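Local coordinates for D-methionine-binding lipoprotein MetQ (Escherichia coli, PDB 4YAH) that binds methionine as the substrate-binding lipoprotein of an ATP-driven permease, an ABC transport system that takes up D-methionine, at residues 142-147 and 225-230; 104-109 and 245-250; 149-154 and 220-225. One frame throughout, in Å; residues are numbered along the deposited sequence.

Contact 1 of 3, residues 142-147 and 225-230; sequences LGRSLL and SPYVNL. With MET (methionine), chain B.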
ATOM      1  N   LEU A 142       3.091   9.550   2.858  1.00 16.52           N
ATOM      2  CA  LEU A 142       2.863  10.984   2.935  1.00 15.14           C
ATOM      3  C   LEU A 142       3.480  11.676   1.715  1.00 17.11           C
ATOM      4  O   LEU A 142       2.820  12.469   1.031  1.00 16.61           O
ATOM      5  CB  LEU A 142       3.451  11.563   4.217  1.00 17.07           C
ATOM      6  CG  LEU A 142       3.469  13.102   4.282  1.00 22.98           C
ATOM      7  CD1 LEU A 142       2.065  13.635   4.174  1.00 21.06           C
ATOM      8  CD2 LEU A 142       4.128  13.565   5.557  1.00 29.00           C
ATOM      9  N   GLY A 143       4.749  11.380   1.447  1.00 19.06           N
ATOM     10  CA  GLY A 143       5.456  12.018   0.352  1.00 16.88           C
ATOM     11  C   GLY A 143       4.747  11.719  -0.941  1.00 16.09           C
ATOM     12  O   GLY A 143       4.501  12.593  -1.761  1.00 14.94           O
ATOM     13  N   ARG A 144       4.386  10.457  -1.095  1.00 16.96           N
ATOM     14  CA  ARG A 144       3.658   9.991  -2.256  1.00 16.13           C
ATOM     15  C   ARG A 144       2.348  10.751  -2.487  1.00 15.77           C
ATOM     16  O   ARG A 144       2.005  11.093  -3.621  1.00 16.98           O
ATOM     17  CB  ARG A 144       3.384   8.511  -2.066  1.00 16.47           C
ATOM     18  CG  ARG A 144       2.576   7.859  -3.139  1.00 16.88           C
ATOM     19  CD  ARG A 144       2.279   6.443  -2.741  1.00 19.05           C
ATOM     20  NE  ARG A 144       1.724   5.668  -3.837  1.00 16.90           N
ATOM     21  CZ  ARG A 144       1.327   4.409  -3.733  1.00 15.74           C
ATOM     22  NH1 ARG A 144       1.382   3.776  -2.558  1.00 15.34           N
ATOM     23  NH2 ARG A 144       0.853   3.784  -4.797  1.00 17.13           N
ATOM     24  N   SER A 145       1.608  10.968  -1.403  1.00 15.32           N
ATOM     25  CA  SER A 145       0.348  11.702  -1.452  1.00 16.10           C
ATOM     26  C   SER A 145       0.554  13.143  -1.833  1.00 16.82           C
ATOM     27  O   SER A 145      -0.198  13.690  -2.640  1.00 18.59           O
ATOM     28  CB  SER A 145      -0.358  11.612  -0.108  1.00 16.92           C
ATOM     29  OG  SER A 145      -0.670  10.250   0.159  1.00 18.42           O
ATOM     30  N   LEU A 146       1.573  13.771  -1.267  1.00 17.92           N
ATOM     31  CA  LEU A 146       1.856  15.161  -1.621  1.00 16.74           C
ATOM     32  C   LEU A 146       2.271  15.280  -3.086  1.00 17.55           C
ATOM     33  O   LEU A 146       1.884  16.233  -3.771  1.00 17.09           O
ATOM     34  CB  LEU A 146       2.930  15.731  -0.704  1.00 17.72           C
ATOM     35  CG  LEU A 146       2.524  15.877   0.759  1.00 21.80           C
ATOM     36  CD1 LEU A 146       3.683  16.399   1.528  1.00 18.85           C
ATOM     37  CD2 LEU A 146       1.338  16.811   0.923  1.00 20.17           C
ATOM     38  N   LEU A 147       3.041  14.314  -3.589  1.00 16.64           N
ATOM     39  CA  LEU A 147       3.402  14.327  -5.003  1.00 15.90           C
ATOM     40  C   LEU A 147       2.154  14.205  -5.881  1.00 17.31           C
ATOM     41  O   LEU A 147       2.083  14.825  -6.935  1.00 19.26           O
ATOM     42  CB  LEU A 147       4.397  13.206  -5.309  1.00 17.05           C
ATOM     43  CG  LEU A 147       5.769  13.486  -4.710  1.00 17.24           C
ATOM     44  CD1 LEU A 147       6.601  12.206  -4.759  1.00 21.00           C
ATOM     45  CD2 LEU A 147       6.472  14.630  -5.421  1.00 19.40           C
ATOM     46  N   SER A 225       5.212   3.932 -11.313  1.00 18.68           N
ATOM     47  CA  SER A 225       5.627   4.559 -10.076  1.00 17.17           C
ATOM     48  C   SER A 225       6.622   3.656  -9.389  1.00 18.16           C
ATOM     49  O   SER A 225       6.773   2.517  -9.784  1.00 19.97           O
ATOM     50  CB  SER A 225       4.427   4.787  -9.152  1.00 17.08           C
ATOM     51  OG  SER A 225       4.099   3.561  -8.524  1.00 17.00           O
ATOM     52  N   PRO A 226       7.296   4.172  -8.359  1.00 14.69           N
ATOM     53  CA  PRO A 226       8.219   3.308  -7.621  1.00 15.27           C
ATOM     54  C   PRO A 226       7.550   2.439  -6.566  1.00 17.37           C
ATOM     55  O   PRO A 226       8.281   1.884  -5.746  1.00 17.98           O
ATOM     56  CB  PRO A 226       9.166   4.306  -6.960  1.00 21.54           C
ATOM     57  CG  PRO A 226       8.368   5.529  -6.795  1.00 26.39           C
ATOM     58  CD  PRO A 226       7.425   5.580  -7.950  1.00 20.09           C
ATOM     59  N   TYR A 227       6.228   2.289  -6.581  1.00 16.12           N
ATOM     60  CA  TYR A 227       5.546   1.729  -5.410  1.00 13.84           C
ATOM     61  C   TYR A 227       5.052   0.291  -5.575  1.00 15.44           C
ATOM     62  O   TYR A 227       4.104  -0.120  -4.916  1.00 13.79           O
ATOM     63  CB  TYR A 227       4.378   2.662  -5.023  1.00 14.79           C
ATOM     64  CG  TYR A 227       4.856   4.065  -4.718  1.00 16.84           C
ATOM     65  CD1 TYR A 227       5.632   4.327  -3.600  1.00 16.09           C
ATOM     66  CD2 TYR A 227       4.545   5.125  -5.552  1.00 15.92           C
ATOM     67  CE1 TYR A 227       6.093   5.589  -3.330  1.00 19.44           C
ATOM     68  CE2 TYR A 227       4.999   6.395  -5.289  1.00 16.06           C
ATOM     69  CZ  TYR A 227       5.756   6.629  -4.179  1.00 20.01           C
ATOM     70  OH  TYR A 227       6.201   7.903  -3.923  1.00 18.77           O
ATOM     71  N   VAL A 228       5.735  -0.514  -6.390  1.00 16.64           N
ATOM     72  CA  VAL A 228       5.370  -1.918  -6.468  1.00 16.18           C
ATOM     73  C   VAL A 228       5.517  -2.521  -5.069  1.00 15.50           C
ATOM     74  O   VAL A 228       6.490  -2.243  -4.362  1.00 15.35           O
ATOM     75  CB  VAL A 228       6.221  -2.684  -7.509  1.00 15.72           C
ATOM     76  CG1 VAL A 228       7.686  -2.783  -7.076  1.00 16.78           C
ATOM     77  CG2 VAL A 228       5.613  -4.038  -7.783  1.00 17.83           C
ATOM     78  N   ASN A 229       4.526  -3.298  -4.653  1.00 15.44           N
ATOM     79  CA  ASN A 229       4.562  -3.947  -3.349  1.00 16.75           C
ATOM     80  C   ASN A 229       5.479  -5.177  -3.422  1.00 16.13           C
ATOM     81  O   ASN A 229       5.811  -5.651  -4.511  1.00 14.86           O
ATOM     82  CB  ASN A 229       3.146  -4.337  -2.893  1.00 16.53           C
ATOM     83  CG  ASN A 229       2.332  -3.152  -2.387  1.00 15.42           C
ATOM     84  OD1 ASN A 229       1.434  -3.325  -1.568  1.00 16.62           O
ATOM     85  ND2 ASN A 229       2.618  -1.946  -2.901  1.00 18.23           N
ATOM     86  N   LEU A 230       5.813  -5.720  -2.249  1.00 14.70           N
ATOM     87  CA  LEU A 230       6.880  -6.704  -2.102  1.00 12.02           C
ATOM     88  C   LEU A 230       6.474  -7.824  -1.167  1.00 16.13           C
ATOM     89  O   LEU A 230       5.672  -7.624  -0.255  1.00 16.98           O
ATOM     90  CB  LEU A 230       8.131  -6.044  -1.524  1.00 14.99           C
ATOM     91  CG  LEU A 230       8.622  -4.765  -2.192  1.00 16.31           C
ATOM     92  CD1 LEU A 230       9.612  -4.084  -1.264  1.00 16.77           C
ATOM     93  CD2 LEU A 230       9.258  -5.091  -3.522  1.00 16.48           C
TER
HETATM   94  N   MET B 301      -0.473  -1.524  -0.464  1.00 16.33           N
HETATM   95  CA  MET B 301       0.057  -0.210  -0.100  1.00 16.55           C
HETATM   96  C   MET B 301       0.193   0.635  -1.344  1.00 17.10           C
HETATM   97  O   MET B 301       0.769   0.150  -2.323  1.00 17.75           O
HETATM   98  CB  MET B 301       1.417  -0.342   0.592  1.00 18.12           C
HETATM   99  CG  MET B 301       1.956   0.956   1.174  1.00 15.74           C
HETATM  100  SD  MET B 301       3.565   0.789   1.977  1.00 15.65           S
HETATM  101  CE  MET B 301       3.089  -0.050   3.487  1.00 16.05           C
HETATM  102  OXT MET B 301      -0.246   1.802  -1.361  1.00 18.27           O
HETATM  103  O   HOH W   1       1.427   0.761  -4.872  1.00 19.13           O
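Arg144 does two jobs with one flat group: its guanidinium lies on the ring of Tyr227 while its edge faces the carboxylate of the bound methionine. The two planes are 21° apart. CZ of Arg144 stands 4.2 Å from the centroid of the Tyr227 ring, off-centre, because the aliphatic CD takes the middle of that face, 3.6 Å from the centroid. The extended arginine chain, with CG anti to the backbone N (chi1 177°), thus runs across the aromatic face, and Arg144 NH1 can bond to methionine OXT at 2.8 Å with a bent N-H...O angle of 136°. NH2 is taken by a salt bridge to Glu221 and also donates to a water close to Tyr227 O and methionine O. Asn229 grips both ends of the amino acid: OD1 accepts from methionine N at 2.8 Å, and ND2 donates to the second carboxylate oxygen, methionine O, at 2.9 Å. An alanine in place of Tyr227 would take away the ring under Arg144, and the guanidinium would probably be freer to tilt and hold the carboxylate less firmly. With Asn202 and Thr204, which also bond to the methionine, the arginine and asparagine meet charged groups common to amino acids, while the tyrosine face and Glu221 probably fix the cation's position.

Contact 2 of 3, residues 104-109 and 245-250; sequences VAVGNT and KFVQAY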
ATOM      1  N   VAL A 104      14.591  -7.917   3.806  1.00 19.70           N
ATOM      2  CA  VAL A 104      14.882  -7.841   2.388  1.00 21.26           C
ATOM      3  C   VAL A 104      13.702  -8.301   1.543  1.00 19.78           C
ATOM      4  O   VAL A 104      12.892  -9.147   1.961  1.00 17.82           O
ATOM      5  CB  VAL A 104      16.121  -8.677   2.012  1.00 21.45           C
ATOM      6  CG1 VAL A 104      17.363  -8.154   2.725  1.00 22.64           C
ATOM      7  CG2 VAL A 104      15.902 -10.133   2.324  1.00 20.93           C
ATOM      8  N   ALA A 105      13.610  -7.714   0.350  1.00 15.82           N
ATOM      9  CA  ALA A 105      12.597  -8.089  -0.617  1.00 17.02           C
ATOM     10  C   ALA A 105      13.004  -9.357  -1.342  1.00 15.54           C
ATOM     11  O   ALA A 105      14.144  -9.476  -1.789  1.00 18.17           O
ATOM     12  CB  ALA A 105      12.392  -6.961  -1.621  1.00 18.13           C
ATOM     13  N   VAL A 106      12.069 -10.288  -1.484  1.00 15.64           N
ATOM     14  CA  VAL A 106      12.316 -11.534  -2.186  1.00 14.53           C
ATOM     15  C   VAL A 106      11.406 -11.694  -3.389  1.00 17.99           C
ATOM     16  O   VAL A 106      11.422 -12.723  -4.059  1.00 19.54           O
ATOM     17  CB  VAL A 106      12.154 -12.768  -1.245  1.00 17.35           C
ATOM     18  CG1 VAL A 106      13.205 -12.719  -0.128  1.00 19.25           C
ATOM     19  CG2 VAL A 106      10.747 -12.854  -0.660  1.00 16.33           C
ATOM     20  N   GLY A 107      10.628 -10.662  -3.705  1.00 17.26           N
ATOM     21  CA  GLY A 107       9.783 -10.724  -4.877  1.00 16.53           C
ATOM     22  C   GLY A 107       8.793  -9.570  -4.917  1.00 14.77           C
ATOM     23  O   GLY A 107       8.367  -9.101  -3.856  1.00 15.34           O
ATOM     24  N   ASN A 108       8.440  -9.137  -6.128  1.00 15.19           N
ATOM     25  CA  ASN A 108       7.406  -8.123  -6.335  1.00 14.90           C
ATOM     26  C   ASN A 108       6.025  -8.727  -6.400  1.00 16.61           C
ATOM     27  O   ASN A 108       5.854  -9.832  -6.890  1.00 16.17           O
ATOM     28  CB  ASN A 108       7.636  -7.360  -7.639  1.00 14.85           C
ATOM     29  CG  ASN A 108       8.924  -6.607  -7.658  1.00 14.16           C
ATOM     30  OD1 ASN A 108       9.502  -6.295  -6.619  1.00 15.95           O
ATOM     31  ND2 ASN A 108       9.381  -6.281  -8.864  1.00 18.86           N
ATOM     32  N   THR A 109       5.028  -7.966  -5.967  1.00 16.86           N
ATOM     33  CA  THR A 109       3.642  -8.375  -6.122  1.00 17.67           C
ATOM     34  C   THR A 109       2.982  -7.394  -7.094  1.00 17.21           C
ATOM     35  O   THR A 109       3.264  -7.460  -8.299  1.00 17.36           O
ATOM     36  CB  THR A 109       2.919  -8.462  -4.751  1.00 16.99           C
ATOM     37  OG1 THR A 109       2.966  -7.197  -4.079  1.00 17.44           O
ATOM     38  CG2 THR A 109       3.589  -9.531  -3.860  1.00 19.02           C
ATOM     39  N   LYS A 245       8.983 -20.907  -2.622  1.00 19.22           N
ATOM     40  CA  LYS A 245       7.732 -21.488  -3.069  1.00 19.53           C
ATOM     41  C   LYS A 245       6.584 -20.493  -2.967  1.00 17.50           C
ATOM     42  O   LYS A 245       5.749 -20.408  -3.864  1.00 20.05           O
ATOM     43  CB  LYS A 245       7.382 -22.722  -2.245  1.00 20.96           C
ATOM     44  CG  LYS A 245       8.212 -23.942  -2.570  1.00 22.24           C
ATOM     45  CD  LYS A 245       7.789 -25.076  -1.658  1.00 24.77           C
ATOM     46  CE  LYS A 245       8.535 -26.334  -1.979  1.00 29.65           C
ATOM     47  NZ  LYS A 245       8.423 -27.306  -0.863  1.00 23.75           N
ATOM     48  N   PHE A 246       6.524 -19.770  -1.859  1.00 19.67           N
ATOM     49  CA  PHE A 246       5.431 -18.838  -1.656  1.00 18.66           C
ATOM     50  C   PHE A 246       5.504 -17.735  -2.710  1.00 19.45           C
ATOM     51  O   PHE A 246       4.494 -17.297  -3.258  1.00 18.23           O
ATOM     52  CB  PHE A 246       5.469 -18.228  -0.265  1.00 16.90           C
ATOM     53  CG  PHE A 246       4.393 -17.237  -0.045  1.00 18.67           C
ATOM     54  CD1 PHE A 246       3.089 -17.658   0.061  1.00 22.43           C
ATOM     55  CD2 PHE A 246       4.671 -15.887  -0.007  1.00 24.96           C
ATOM     56  CE1 PHE A 246       2.067 -16.752   0.235  1.00 24.19           C
ATOM     57  CE2 PHE A 246       3.638 -14.966   0.162  1.00 20.57           C
ATOM     58  CZ  PHE A 246       2.348 -15.410   0.289  1.00 22.12           C
ATOM     59  N   VAL A 247       6.713 -17.277  -2.994  1.00 17.79           N
ATOM     60  CA  VAL A 247       6.879 -16.221  -3.990  1.00 16.29           C
ATOM     61  C   VAL A 247       6.369 -16.711  -5.333  1.00 17.54           C
ATOM     62  O   VAL A 247       5.661 -15.991  -6.030  1.00 18.10           O
ATOM     63  CB  VAL A 247       8.349 -15.771  -4.093  1.00 16.40           C
ATOM     64  CG1 VAL A 247       8.592 -14.886  -5.318  1.00 18.98           C
ATOM     65  CG2 VAL A 247       8.760 -15.044  -2.813  1.00 16.84           C
ATOM     66  N   GLN A 248       6.719 -17.936  -5.703  1.00 17.25           N
ATOM     67  CA  GLN A 248       6.290 -18.466  -6.992  1.00 19.60           C
ATOM     68  C   GLN A 248       4.770 -18.629  -7.043  1.00 23.76           C
ATOM     69  O   GLN A 248       4.152 -18.417  -8.093  1.00 21.68           O
ATOM     70  CB  GLN A 248       6.999 -19.797  -7.291  1.00 21.53           C
ATOM     71  CG  GLN A 248       8.421 -19.576  -7.815  1.00 39.17           C
ATOM     72  CD  GLN A 248       9.283 -20.835  -7.856  1.00 51.12           C
ATOM     73  OE1 GLN A 248       9.349 -21.524  -8.878  1.00 43.80           O
ATOM     74  NE2 GLN A 248       9.980 -21.113  -6.756  1.00 37.99           N
ATOM     75  N   ALA A 249       4.169 -18.965  -5.906  1.00 18.81           N
ATOM     76  CA  ALA A 249       2.723 -19.134  -5.825  1.00 21.23           C
ATOM     77  C   ALA A 249       2.014 -17.791  -5.980  1.00 25.41           C
ATOM     78  O   ALA A 249       1.006 -17.674  -6.677  1.00 20.82           O
ATOM     79  CB  ALA A 249       2.348 -19.790  -4.507  1.00 17.93           C
ATOM     80  N   TYR A 250       2.547 -16.775  -5.327  1.00 17.61           N
ATOM     81  CA  TYR A 250       1.943 -15.449  -5.388  1.00 17.42           C
ATOM     82  C   TYR A 250       2.074 -14.859  -6.801  1.00 20.36           C
ATOM     83  O   TYR A 250       1.146 -14.228  -7.329  1.00 20.89           O
ATOM     84  CB  TYR A 250       2.605 -14.546  -4.361  1.00 16.73           C
ATOM     85  CG  TYR A 250       1.756 -13.371  -3.893  1.00 20.58           C
ATOM     86  CD1 TYR A 250       1.290 -13.317  -2.592  1.00 19.87           C
ATOM     87  CD2 TYR A 250       1.436 -12.327  -4.740  1.00 20.80           C
ATOM     88  CE1 TYR A 250       0.528 -12.256  -2.138  1.00 19.89           C
ATOM     89  CE2 TYR A 250       0.667 -11.254  -4.289  1.00 23.92           C
ATOM     90  CZ  TYR A 250       0.212 -11.238  -2.991  1.00 22.57           C
ATOM     91  OH  TYR A 250      -0.557 -10.189  -2.519  1.00 24.56           O
TER
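Residues 104-108 run as a strand past the last turns of helix 241-250, coming nearest where the CA atoms of Gly107 and Val247 are 6.3 Å apart and, further on, those of Thr109 and Tyr250 7.3 Å. Side chains make the join. CG2 of Val106 meets CG2 of Val247 at 3.7 Å, a methyl-to-methyl contact between two branched residues that fill the space at the strand's surface without long, flexible chains. The other methyl of Val247, CG1, lies over Gly107 and is 4.4 Å from its CA. Glycine suits this position, since a beta carbon built there would lie only about 2.9 Å from Val247 CG1, a clash. Val106 and Gly107 both make backbone bonds to Ile231 of strand 229-234, and psi of Val106 is only 6°. This fits a beta bulge, which turns two successive positions toward the helix.

At the far end Thr109 sets its methyl on Tyr250. Thr109 CG2 lies over one face of the ring, offset toward the rim, 3.4 Å from Tyr250 CE2 and 3.8 Å from the ring centroid, a CH-pi contact. The threonine torsion (chi1 58°) turns this methyl, rather than OG1, to the ring. Tyr250 also has CZ of Phe246 at its edge, in the ring plane, and its side chain touches Ala49 of helix 41-57, so the tyrosine touches both strand 103-111 and helix 41-57. The backbone of Thr109 is meanwhile bonded to Asn229, next door in the sheet.

A helix laid on one face of a mixed sheet by small and aromatic side chains is the layered alpha/beta build of a lobe in the periplasmic binding protein fold, to which this family belongs.

Contact 3 of 3, residues 149-154 and 220-225; sequences LQKVGL and VEDKES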
ATOM      1  N   LEU A 149      -0.933  15.248  -5.031  1.00 14.92           N
ATOM      2  CA  LEU A 149      -1.629  16.525  -4.914  1.00 13.47           C
ATOM      3  C   LEU A 149      -0.953  17.581  -5.789  1.00 17.29           C
ATOM      4  O   LEU A 149      -1.619  18.484  -6.311  1.00 17.47           O
ATOM      5  CB  LEU A 149      -1.659  16.978  -3.458  1.00 16.58           C
ATOM      6  CG  LEU A 149      -2.515  16.083  -2.554  1.00 16.15           C
ATOM      7  CD1 LEU A 149      -2.416  16.518  -1.098  1.00 18.47           C
ATOM      8  CD2 LEU A 149      -3.968  16.034  -2.983  1.00 19.00           C
ATOM      9  N   GLN A 150       0.363  17.467  -5.945  1.00 15.91           N
ATOM     10  CA  GLN A 150       1.100  18.377  -6.824  1.00 17.63           C
ATOM     11  C   GLN A 150       0.783  18.054  -8.288  1.00 18.38           C
ATOM     12  O   GLN A 150       0.566  18.953  -9.106  1.00 18.87           O
ATOM     13  CB  GLN A 150       2.612  18.288  -6.566  1.00 19.82           C
ATOM     14  CG  GLN A 150       3.449  19.126  -7.552  1.00 17.59           C
ATOM     15  CD  GLN A 150       4.930  19.116  -7.211  1.00 18.42           C
ATOM     16  OE1 GLN A 150       5.489  20.140  -6.827  1.00 22.57           O
ATOM     17  NE2 GLN A 150       5.566  17.959  -7.349  1.00 20.36           N
ATOM     18  N   LYS A 151       0.767  16.764  -8.611  1.00 18.52           N
ATOM     19  CA  LYS A 151       0.471  16.318  -9.964  1.00 19.38           C
ATOM     20  C   LYS A 151      -0.869  16.855 -10.466  1.00 23.04           C
ATOM     21  O   LYS A 151      -0.990  17.226 -11.639  1.00 22.55           O
ATOM     22  CB  LYS A 151       0.487  14.797 -10.020  1.00 20.77           C
ATOM     23  CG  LYS A 151       0.072  14.170 -11.337  1.00 23.62           C
ATOM     24  CD  LYS A 151      -0.014  12.659 -11.170  1.00 36.79           C
ATOM     25  CE  LYS A 151      -0.852  11.992 -12.250  1.00 48.82           C
ATOM     26  NZ  LYS A 151      -0.159  11.993 -13.564  1.00 56.76           N
ATOM     27  N   VAL A 152      -1.876  16.877  -9.598  1.00 18.75           N
ATOM     28  CA  VAL A 152      -3.198  17.348 -10.012  1.00 17.26           C
ATOM     29  C   VAL A 152      -3.339  18.858  -9.824  1.00 20.87           C
ATOM     30  O   VAL A 152      -4.420  19.413 -10.032  1.00 24.70           O
ATOM     31  CB  VAL A 152      -4.318  16.583  -9.254  1.00 24.30           C
ATOM     32  CG1 VAL A 152      -4.164  15.097  -9.505  1.00 24.62           C
ATOM     33  CG2 VAL A 152      -4.296  16.874  -7.753  1.00 23.09           C
ATOM     34  N   GLY A 153      -2.249  19.517  -9.432  1.00 18.64           N
ATOM     35  CA  GLY A 153      -2.175  20.975  -9.453  1.00 17.90           C
ATOM     36  C   GLY A 153      -2.696  21.728  -8.235  1.00 21.90           C
ATOM     37  O   GLY A 153      -2.845  22.956  -8.273  1.00 22.34           O
ATOM     38  N   LEU A 154      -2.974  21.011  -7.151  1.00 19.55           N
ATOM     39  CA  LEU A 154      -3.518  21.642  -5.962  1.00 19.08           C
ATOM     40  C   LEU A 154      -2.437  22.359  -5.162  1.00 21.38           C
ATOM     41  O   LEU A 154      -2.700  23.385  -4.533  1.00 22.40           O
ATOM     42  CB  LEU A 154      -4.221  20.611  -5.093  1.00 18.56           C
ATOM     43  CG  LEU A 154      -5.527  20.069  -5.674  1.00 17.19           C
ATOM     44  CD1 LEU A 154      -6.028  18.902  -4.862  1.00 22.31           C
ATOM     45  CD2 LEU A 154      -6.596  21.145  -5.700  1.00 18.37           C
ATOM     46  N   VAL A 220      -6.089   9.838  -9.721  1.00 17.24           N
ATOM     47  CA  VAL A 220      -5.339   8.610  -9.498  1.00 17.02           C
ATOM     48  C   VAL A 220      -3.912   8.798  -9.981  1.00 19.17           C
ATOM     49  O   VAL A 220      -3.656   9.415 -11.012  1.00 17.72           O
ATOM     50  CB  VAL A 220      -5.979   7.413 -10.240  1.00 16.74           C
ATOM     51  CG1 VAL A 220      -5.312   6.097  -9.806  1.00 19.54           C
ATOM     52  CG2 VAL A 220      -7.461   7.375  -9.995  1.00 24.90           C
ATOM     53  N   GLU A 221      -2.993   8.287  -9.184  1.00 17.61           N
ATOM     54  CA  GLU A 221      -1.586   8.166  -9.521  1.00 15.87           C
ATOM     55  C   GLU A 221      -1.361   7.389 -10.821  1.00 17.27           C
ATOM     56  O   GLU A 221      -2.136   6.475 -11.113  1.00 18.78           O
ATOM     57  CB  GLU A 221      -0.917   7.472  -8.342  1.00 17.49           C
ATOM     58  CG  GLU A 221       0.586   7.430  -8.302  1.00 20.37           C
ATOM     59  CD  GLU A 221       1.043   6.667  -7.058  1.00 17.67           C
ATOM     60  OE1 GLU A 221       0.657   5.481  -6.929  1.00 19.20           O
ATOM     61  OE2 GLU A 221       1.740   7.262  -6.204  1.00 19.86           O
ATOM     62  N   ASP A 222      -0.313   7.737 -11.583  1.00 19.11           N
ATOM     63  CA  ASP A 222       0.079   6.953 -12.773  1.00 20.19           C
ATOM     64  C   ASP A 222       0.446   5.522 -12.402  1.00 20.64           C
ATOM     65  O   ASP A 222       1.009   5.293 -11.346  1.00 20.85           O
ATOM     66  CB  ASP A 222       1.285   7.578 -13.494  1.00 28.47           C
ATOM     67  CG  ASP A 222       0.985   8.930 -14.101  1.00 55.67           C
ATOM     68  OD1 ASP A 222       1.954   9.706 -14.284  1.00 52.81           O
ATOM     69  OD2 ASP A 222      -0.198   9.215 -14.402  1.00 41.08           O
ATOM     70  N   LYS A 223       0.153   4.565 -13.283  1.00 23.77           N
ATOM     71  CA  LYS A 223       0.563   3.169 -13.075  1.00 23.56           C
ATOM     72  C   LYS A 223       2.078   3.045 -12.897  1.00 25.08           C
ATOM     73  O   LYS A 223       2.556   2.223 -12.109  1.00 25.03           O
ATOM     74  CB  LYS A 223       0.124   2.285 -14.244  1.00 32.41           C
ATOM     75  CG  LYS A 223      -1.378   2.083 -14.354  1.00 38.35           C
ATOM     76  CD  LYS A 223      -1.735   1.274 -15.598  1.00 47.35           C
ATOM     77  CE  LYS A 223      -3.211   1.411 -15.958  1.00 67.89           C
ATOM     78  NZ  LYS A 223      -4.111   0.927 -14.871  1.00 61.15           N
ATOM     79  N   GLU A 224       2.826   3.846 -13.647  1.00 21.38           N
ATOM     80  CA  GLU A 224       4.279   3.858 -13.534  1.00 21.81           C
ATOM     81  C   GLU A 224       4.727   4.646 -12.317  1.00 22.45           C
ATOM     82  O   GLU A 224       4.644   5.869 -12.273  1.00 22.38           O
ATOM     83  CB  GLU A 224       4.928   4.450 -14.795  1.00 26.59           C
ATOM     84  CG  GLU A 224       6.449   4.497 -14.716  1.00 29.47           C
ATOM     85  CD  GLU A 224       7.045   3.114 -14.512  1.00 36.87           C
ATOM     86  OE1 GLU A 224       6.791   2.244 -15.369  1.00 32.37           O
ATOM     87  OE2 GLU A 224       7.748   2.889 -13.493  1.00 34.35           O
ATOM     88  N   SER A 225       5.212   3.932 -11.313  1.00 18.68           N
ATOM     89  CA  SER A 225       5.627   4.559 -10.076  1.00 17.17           C
ATOM     90  C   SER A 225       6.622   3.656  -9.389  1.00 18.16           C
ATOM     91  O   SER A 225       6.773   2.517  -9.784  1.00 19.97           O
ATOM     92  CB  SER A 225       4.427   4.787  -9.152  1.00 17.08           C
ATOM     93  OG  SER A 225       4.099   3.561  -8.524  1.00 17.00           O
TER
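Lys151 reaches from the end of helix 139-151 to Asp222, in the segment that leads from strand 219-220 to strand 229-234 and so from one sheet of this two-lobed binding-protein fold to the other. The helix closes just beyond the lysine in a Schellman motif: Gly153 N bonds to Gln150 O, Leu154 N to Leu149 O, and Gly153 has a positive phi (86°), which glycine adopts with little strain.

From CB, which points toward 220-225, the lysine chain runs out with CG anti to the backbone N (chi1 175°). CB, CG and CD serve here as a spacer, and the first close neighbours come at CE. Lys151 CE lies 4.0 Å from Val220 O and 3.6 Å from Asp222 OD2, so the apolar part of the chain ends beside a backbone carbonyl. A bend at the last torsion then turns the ammonium to the carboxylate. Lysine suits the place because its length spans the gap between the two segments, and aspartate because its short arm, with CG anti to the carbonyl carbon, sets an acid near the ammonium.

Both partners are exposed, and solvent would probably screen much of the attraction between the charges. Lys151 NZ donates to Asp222 OD2 at 2.9 Å, a salt bridge in which the nitrogen sits above the carboxylate plane, 39° out of it, and 3.2 Å from Asp222 OD1.

How the contacts relate
Contacts 1 and 3 are neighbours, with centres about 10 Å apart: both use helix 139-151, and they share Ser225. Glu221, from the 220-225 segment of contact 3, joins them through its salt bridge to Arg144, OE1 to NH2 at 2.7 Å, and so probably braces the arginine that holds the ligand. Contact 2 lies about 20 Å from contact 1, centre to centre, yet meets it within one sheet, where Asn229 O is 2.8 Å from Thr109 N, probably a hydrogen bond. Contacts 2 and 3 do not touch, and their centres are about 28 Å apart. Methionine sits at contact 1, about 8 Å from the Thr109 side chain and about 11 Å from that of Val220.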